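Local coordinates for capsid protein (Penaeus vannamei nodavirus, PDB 5YKZ) that builds the shrimp nodavirus capsid, this protruding domain pairing with a second copy, consistent with the dimeric spikes on the particle, at residues B[9-14]-B[31-36]; B[14-19]-B[68-73]. All coordinates share one frame; numbering follows the deposited sequence.

Interaction 1. Residues B[9-14]-B[31-36]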
loop_
_atom_site.group_PDB
_atom_site.type_symbol
_atom_site.label_atom_id
_atom_site.label_comp_id
_atom_site.label_asym_id
_atom_site.label_seq_id
_atom_site.Cartn_x
_atom_site.Cartn_y
_atom_site.Cartn_z
ATOM N N ARG B 9 2.272 -14.192 0.233
ATOM C CA ARG B 9 2.552 -13.714 -1.080
ATOM C C ARG B 9 1.446 -12.830 -1.579
ATOM O O ARG B 9 0.344 -12.852 -1.035
ATOM C CB ARG B 9 2.731 -14.924 -2.011
ATOM C CG ARG B 9 1.516 -15.768 -2.184
ATOM C CD ARG B 9 1.734 -16.983 -3.154
ATOM N NE ARG B 9 0.546 -17.202 -3.927
ATOM C CZ ARG B 9 0.362 -16.769 -5.192
ATOM N NH1 ARG B 9 1.314 -16.088 -5.876
ATOM N NH2 ARG B 9 -0.791 -17.030 -5.763
ATOM N N VAL B 10 1.725 -12.091 -2.618
ATOM C CA VAL B 10 0.671 -11.390 -3.393
ATOM C C VAL B 10 0.113 -12.378 -4.352
ATOM O O VAL B 10 0.858 -12.758 -5.305
ATOM C CB VAL B 10 1.199 -10.138 -4.097
ATOM C CG1 VAL B 10 0.066 -9.523 -4.905
ATOM C CG2 VAL B 10 1.602 -9.170 -3.021
ATOM N N ASP B 11 -1.103 -12.782 -4.132
ATOM C CA ASP B 11 -1.812 -13.668 -5.012
ATOM C C ASP B 11 -2.194 -13.081 -6.331
ATOM O O ASP B 11 -2.066 -13.717 -7.451
ATOM C CB ASP B 11 -3.028 -14.240 -4.361
ATOM C CG ASP B 11 -3.735 -15.163 -5.314
ATOM O OD1 ASP B 11 -3.228 -16.262 -5.517
ATOM O OD2 ASP B 11 -4.677 -14.736 -6.016
ATOM N N LYS B 12 -2.683 -11.855 -6.303
ATOM C CA LYS B 12 -2.938 -11.105 -7.534
ATOM C C LYS B 12 -3.071 -9.640 -7.202
ATOM O O LYS B 12 -3.295 -9.202 -6.040
ATOM C CB LYS B 12 -4.097 -11.521 -8.309
ATOM C CG LYS B 12 -5.276 -11.631 -7.455
ATOM C CD LYS B 12 -6.397 -12.458 -8.168
ATOM C CE LYS B 12 -6.589 -11.950 -9.579
ATOM N NZ LYS B 12 -7.656 -12.689 -10.308
ATOM N N ALA B 13 -2.852 -8.852 -8.233
ATOM C CA ALA B 13 -3.010 -7.389 -8.199
ATOM C C ALA B 13 -4.276 -7.094 -8.968
ATOM O O ALA B 13 -4.486 -7.640 -10.096
ATOM C CB ALA B 13 -1.809 -6.883 -8.947
ATOM N N VAL B 14 -5.162 -6.271 -8.444
ATOM C CA VAL B 14 -6.447 -5.970 -9.056
ATOM C C VAL B 14 -6.688 -4.508 -9.109
ATOM O O VAL B 14 -6.469 -3.824 -8.069
ATOM C CB VAL B 14 -7.583 -6.656 -8.297
ATOM C CG1 VAL B 14 -8.933 -6.411 -8.953
ATOM C CG2 VAL B 14 -7.335 -8.157 -8.284
ATOM N N THR B 31 -13.173 -11.990 -8.083
ATOM C CA THR B 31 -13.353 -13.399 -8.317
ATOM C C THR B 31 -12.051 -14.123 -8.460
ATOM O O THR B 31 -10.959 -13.580 -8.493
ATOM C CB THR B 31 -14.172 -13.559 -9.657
ATOM O OG1 THR B 31 -13.382 -13.161 -10.760
ATOM C CG2 THR B 31 -15.485 -12.797 -9.635
ATOM N N GLY B 32 -12.174 -15.441 -8.537
ATOM C CA GLY B 32 -11.078 -16.293 -8.830
ATOM C C GLY B 32 -10.162 -16.631 -7.704
ATOM O O GLY B 32 -9.069 -17.085 -7.997
ATOM N N LEU B 33 -10.607 -16.491 -6.466
ATOM C CA LEU B 33 -9.768 -16.846 -5.344
ATOM C C LEU B 33 -10.178 -18.222 -4.737
ATOM O O LEU B 33 -11.059 -18.891 -5.285
ATOM C CB LEU B 33 -9.915 -15.700 -4.320
ATOM C CG LEU B 33 -9.332 -14.379 -4.838
ATOM C CD1 LEU B 33 -9.822 -13.187 -3.982
ATOM C CD2 LEU B 33 -7.829 -14.431 -4.837
ATOM N N SER B 34 -9.535 -18.629 -3.678
ATOM C CA SER B 34 -9.905 -19.868 -3.055
ATOM C C SER B 34 -11.175 -19.752 -2.264
ATOM O O SER B 34 -11.404 -18.718 -1.619
ATOM C CB SER B 34 -8.816 -20.353 -2.128
ATOM O OG SER B 34 -7.594 -20.501 -2.733
ATOM N N PRO B 35 -12.056 -20.767 -2.288
ATOM C CA PRO B 35 -13.272 -20.695 -1.546
ATOM C C PRO B 35 -13.036 -20.525 -0.058
ATOM O O PRO B 35 -12.092 -21.103 0.513
ATOM C CB PRO B 35 -13.972 -22.020 -1.876
ATOM C CG PRO B 35 -13.449 -22.336 -3.203
ATOM C CD PRO B 35 -11.992 -22.044 -3.051
ATOM N N SER B 36 -13.889 -19.758 0.598
ATOM C CA SER B 36 -13.931 -19.666 2.057
ATOM C C SER B 36 -12.593 -19.466 2.636
ATOM O O SER B 36 -12.189 -20.090 3.613
ATOM C CB SER B 36 -14.693 -20.888 2.667
ATOM O OG SER B 36 -15.963 -21.065 2.068
HETATM O O HOH W 1 -9.718 -11.305 -9.957
#
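The carbonyl oxygen of Thr-31 is reached by the ammonium of Lys-12 through a water. That water donates to Thr-31 O over 3.0 Å and accepts from Lys-12 NZ at 2.5 Å, a short distance for such a bond. Directly, NZ and Thr-31 O stand 3.9 Å apart, so the water is what joins them. Lys-12 CD lies 4.1 Å from Leu-33 CD2, and beyond it the bend at chi3 (-48°) swings CE and NZ toward the water. That leucine methyl has a second neighbour in Asp-11, whose OD2 sits 3.4 Å from Leu-33 CD2, an apolar-on-polar touch. Here the aspartate and leucine side chains lie alongside each other, pointing opposite ways.

Two consecutive residues of one strand can both meet the 31-36 loop because Asp-11 and Lys-12 form a classic beta bulge, both facing Ile-114 of the neighbouring strand 111-118. The bulge lies on the outermost strand 7-15 of a viral jelly roll, and the loop follows the other outermost strand, 26-30. The carboxylate is steadied from its own strand: Arg-9 NH2 makes a 2.6 Å salt bridge to Asp-11 OD1, while Asp-11 CA lies against one face of the guanidinium, displaced toward its rim. Within the loop, Leu-33 is held by a backbone hydrogen bond with Gly-93, and Val-10, on the strand, packs on Phe-84 of the second subunit.

Interaction 2. Residues B[14-19]-B[68-73]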
loop_
_atom_site.group_PDB
_atom_site.type_symbol
_atom_site.label_atom_id
_atom_site.label_comp_id
_atom_site.label_asym_id
_atom_site.label_seq_id
_atom_site.Cartn_x
_atom_site.Cartn_y
_atom_site.Cartn_z
ATOM N N VAL B 14 -5.162 -6.271 -8.444
ATOM C CA VAL B 14 -6.447 -5.970 -9.056
ATOM C C VAL B 14 -6.688 -4.508 -9.109
ATOM O O VAL B 14 -6.469 -3.824 -8.069
ATOM C CB VAL B 14 -7.583 -6.656 -8.297
ATOM C CG1 VAL B 14 -8.933 -6.411 -8.953
ATOM C CG2 VAL B 14 -7.335 -8.157 -8.284
ATOM N N ASN B 15 -7.067 -3.910 -10.219
ATOM C CA ASN B 15 -7.443 -2.522 -10.245
ATOM C C ASN B 15 -8.785 -2.290 -9.605
ATOM O O ASN B 15 -9.699 -3.107 -9.714
ATOM C CB ASN B 15 -7.491 -2.006 -11.673
ATOM C CG ASN B 15 -6.160 -1.987 -12.336
ATOM O OD1 ASN B 15 -5.112 -1.909 -11.659
ATOM N ND2 ASN B 15 -6.169 -1.999 -13.673
ATOM N N PHE B 16 -8.933 -1.140 -8.948
ATOM C CA PHE B 16 -10.242 -0.668 -8.540
ATOM C C PHE B 16 -11.094 -0.314 -9.769
ATOM O O PHE B 16 -10.559 0.155 -10.784
ATOM C CB PHE B 16 -10.148 0.536 -7.608
ATOM C CG PHE B 16 -9.782 0.209 -6.223
ATOM C CD1 PHE B 16 -10.621 -0.581 -5.450
ATOM C CD2 PHE B 16 -8.630 0.690 -5.623
ATOM C CE1 PHE B 16 -10.353 -0.835 -4.141
ATOM C CE2 PHE B 16 -8.342 0.382 -4.306
ATOM C CZ PHE B 16 -9.171 -0.357 -3.569
ATOM N N ILE B 17 -12.396 -0.560 -9.666
ATOM C CA ILE B 17 -13.397 -0.053 -10.617
ATOM C C ILE B 17 -13.301 1.448 -10.689
ATOM O O ILE B 17 -12.717 2.166 -9.845
ATOM C CB ILE B 17 -14.770 -0.565 -10.303
ATOM C CG1 ILE B 17 -15.256 -0.107 -8.918
ATOM C CG2 ILE B 17 -14.881 -2.081 -10.516
ATOM C CD1 ILE B 17 -16.756 -0.268 -8.725
ATOM N N LYS B 18 -13.979 1.933 -11.738
ATOM C CA LYS B 18 -14.098 3.361 -12.057
ATOM C C LYS B 18 -15.524 3.686 -12.034
ATOM O O LYS B 18 -16.232 3.663 -13.099
ATOM C CB LYS B 18 -13.448 3.611 -13.399
ATOM C CG LYS B 18 -11.985 3.240 -13.439
ATOM C CD LYS B 18 -11.366 3.564 -14.781
ATOM C CE LYS B 18 -10.026 2.981 -15.005
ATOM N NZ LYS B 18 -9.120 3.472 -14.131
ATOM N N PRO B 19 -16.092 3.988 -10.887
ATOM C CA PRO B 19 -17.531 4.317 -10.826
ATOM C C PRO B 19 -17.932 5.461 -11.708
ATOM O O PRO B 19 -17.231 6.422 -11.883
ATOM C CB PRO B 19 -17.765 4.667 -9.352
ATOM C CG PRO B 19 -16.620 4.060 -8.616
ATOM C CD PRO B 19 -15.458 4.050 -9.553
ATOM N N GLY B 68 -11.983 -3.180 7.784
ATOM C CA GLY B 68 -11.162 -2.194 7.250
ATOM C C GLY B 68 -11.736 -1.414 6.082
ATOM O O GLY B 68 -12.791 -1.758 5.555
ATOM N N THR B 69 -11.032 -0.364 5.751
ATOM C CA THR B 69 -11.355 0.542 4.656
ATOM C C THR B 69 -10.044 0.923 3.956
ATOM O O THR B 69 -9.098 1.307 4.652
ATOM C CB THR B 69 -11.979 1.836 5.121
ATOM O OG1 THR B 69 -13.234 1.530 5.831
ATOM C CG2 THR B 69 -12.352 2.840 4.014
ATOM N N ILE B 70 -9.997 0.878 2.635
ATOM C CA ILE B 70 -8.876 1.483 1.864
ATOM C C ILE B 70 -9.256 2.875 1.478
ATOM O O ILE B 70 -10.355 3.107 0.962
ATOM C CB ILE B 70 -8.514 0.592 0.651
ATOM C CG1 ILE B 70 -7.767 -0.596 1.150
ATOM C CG2 ILE B 70 -7.702 1.383 -0.309
ATOM C CD1 ILE B 70 -7.454 -1.641 0.060
ATOM N N SER B 71 -8.332 3.807 1.737
ATOM C CA SER B 71 -8.504 5.183 1.387
ATOM C C SER B 71 -7.378 5.630 0.471
ATOM O O SER B 71 -6.183 5.481 0.825
ATOM C CB SER B 71 -8.474 6.071 2.627
ATOM O OG SER B 71 -8.378 7.415 2.271
ATOM N N ILE B 72 -7.724 6.163 -0.687
ATOM C CA ILE B 72 -6.766 6.803 -1.599
ATOM C C ILE B 72 -7.297 8.182 -1.853
ATOM O O ILE B 72 -8.245 8.371 -2.649
ATOM C CB ILE B 72 -6.574 6.007 -2.927
ATOM C CG1 ILE B 72 -6.071 4.605 -2.666
ATOM C CG2 ILE B 72 -5.674 6.790 -3.815
ATOM C CD1 ILE B 72 -5.933 3.709 -3.842
ATOM N N ASN B 73 -6.743 9.185 -1.226
ATOM C CA ASN B 73 -7.154 10.586 -1.317
ATOM C C ASN B 73 -5.935 11.351 -1.808
ATOM O O ASN B 73 -4.951 11.505 -1.065
ATOM C CB ASN B 73 -7.734 11.118 -0.018
ATOM C CG ASN B 73 -8.165 12.559 -0.183
ATOM O OD1 ASN B 73 -7.736 13.254 -0.984
ATOM N ND2 ASN B 73 -9.097 12.957 0.712
#
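Phe-16 reaches across the inside of the domain to Ile-70 and Ile-72, joining the two layers of the antiparallel jelly-roll sandwich. It comes just after strand 7-15, in the layer that also holds strands 111-118, 38-48 and 79-88; the isoleucines belong to strand 66-73 opposite. The CA atoms of Phe-16 and Ile-70 are 10.7 Å apart, and the aromatic side chain covers about half of that distance, the isoleucine side chains supplying the rest. Its CB points toward strand 66-73, and with CG anti to the carbonyl carbon (chi1 -77°) the ring carries on in that direction. From CG the ring divides: CD2 runs on the isoleucine side, 4.4 Å from Ile-72 CD1; the ring's CD1, on the other branch, meets neither isoleucine, and CE1 beyond it is 5.2 Å from Ile-70 CG2. Next comes CE2, which touches both partners, at 4.1 Å from Ile-72 CD1 and a similar distance from the methyl of Ile-70. The tip, CZ, belongs to Ile-70.

Both isoleucines point inward from their strand, and Ser-71 between them turns away. Ile-72 brings its end methyl up to the ring on an extended chain (chi2 176°), whereas Ile-70 offers its branch. Around the phenyl group, Phe-112 meets the ring with planes at about 50°, and Ala-61 and Gln-28 also touch the side chain. The closest approach is Phe-16 CZ to Ile-70 CG2, 4.0 Å.

Interactions 1 and 2 have centres 16 Å apart and follow one another along strand 7-15 and the turn after it: 9-14 supplies the surface contact, 14-19 the buried one, and Val-14 belongs to both segments. Their partners come later in the same order, 31-36 and then 68-73, so the two contacts cross along the chain. Interaction 1 links the strand with the loop beyond 26-30 at the periphery, 13 Å from the chain centre; interaction 2 lies 3 Å from that centre, between the layers. The N-terminal strand and the residues just after it therefore serve both the surface and the interior of the domain, and the strand also borders the second subunit.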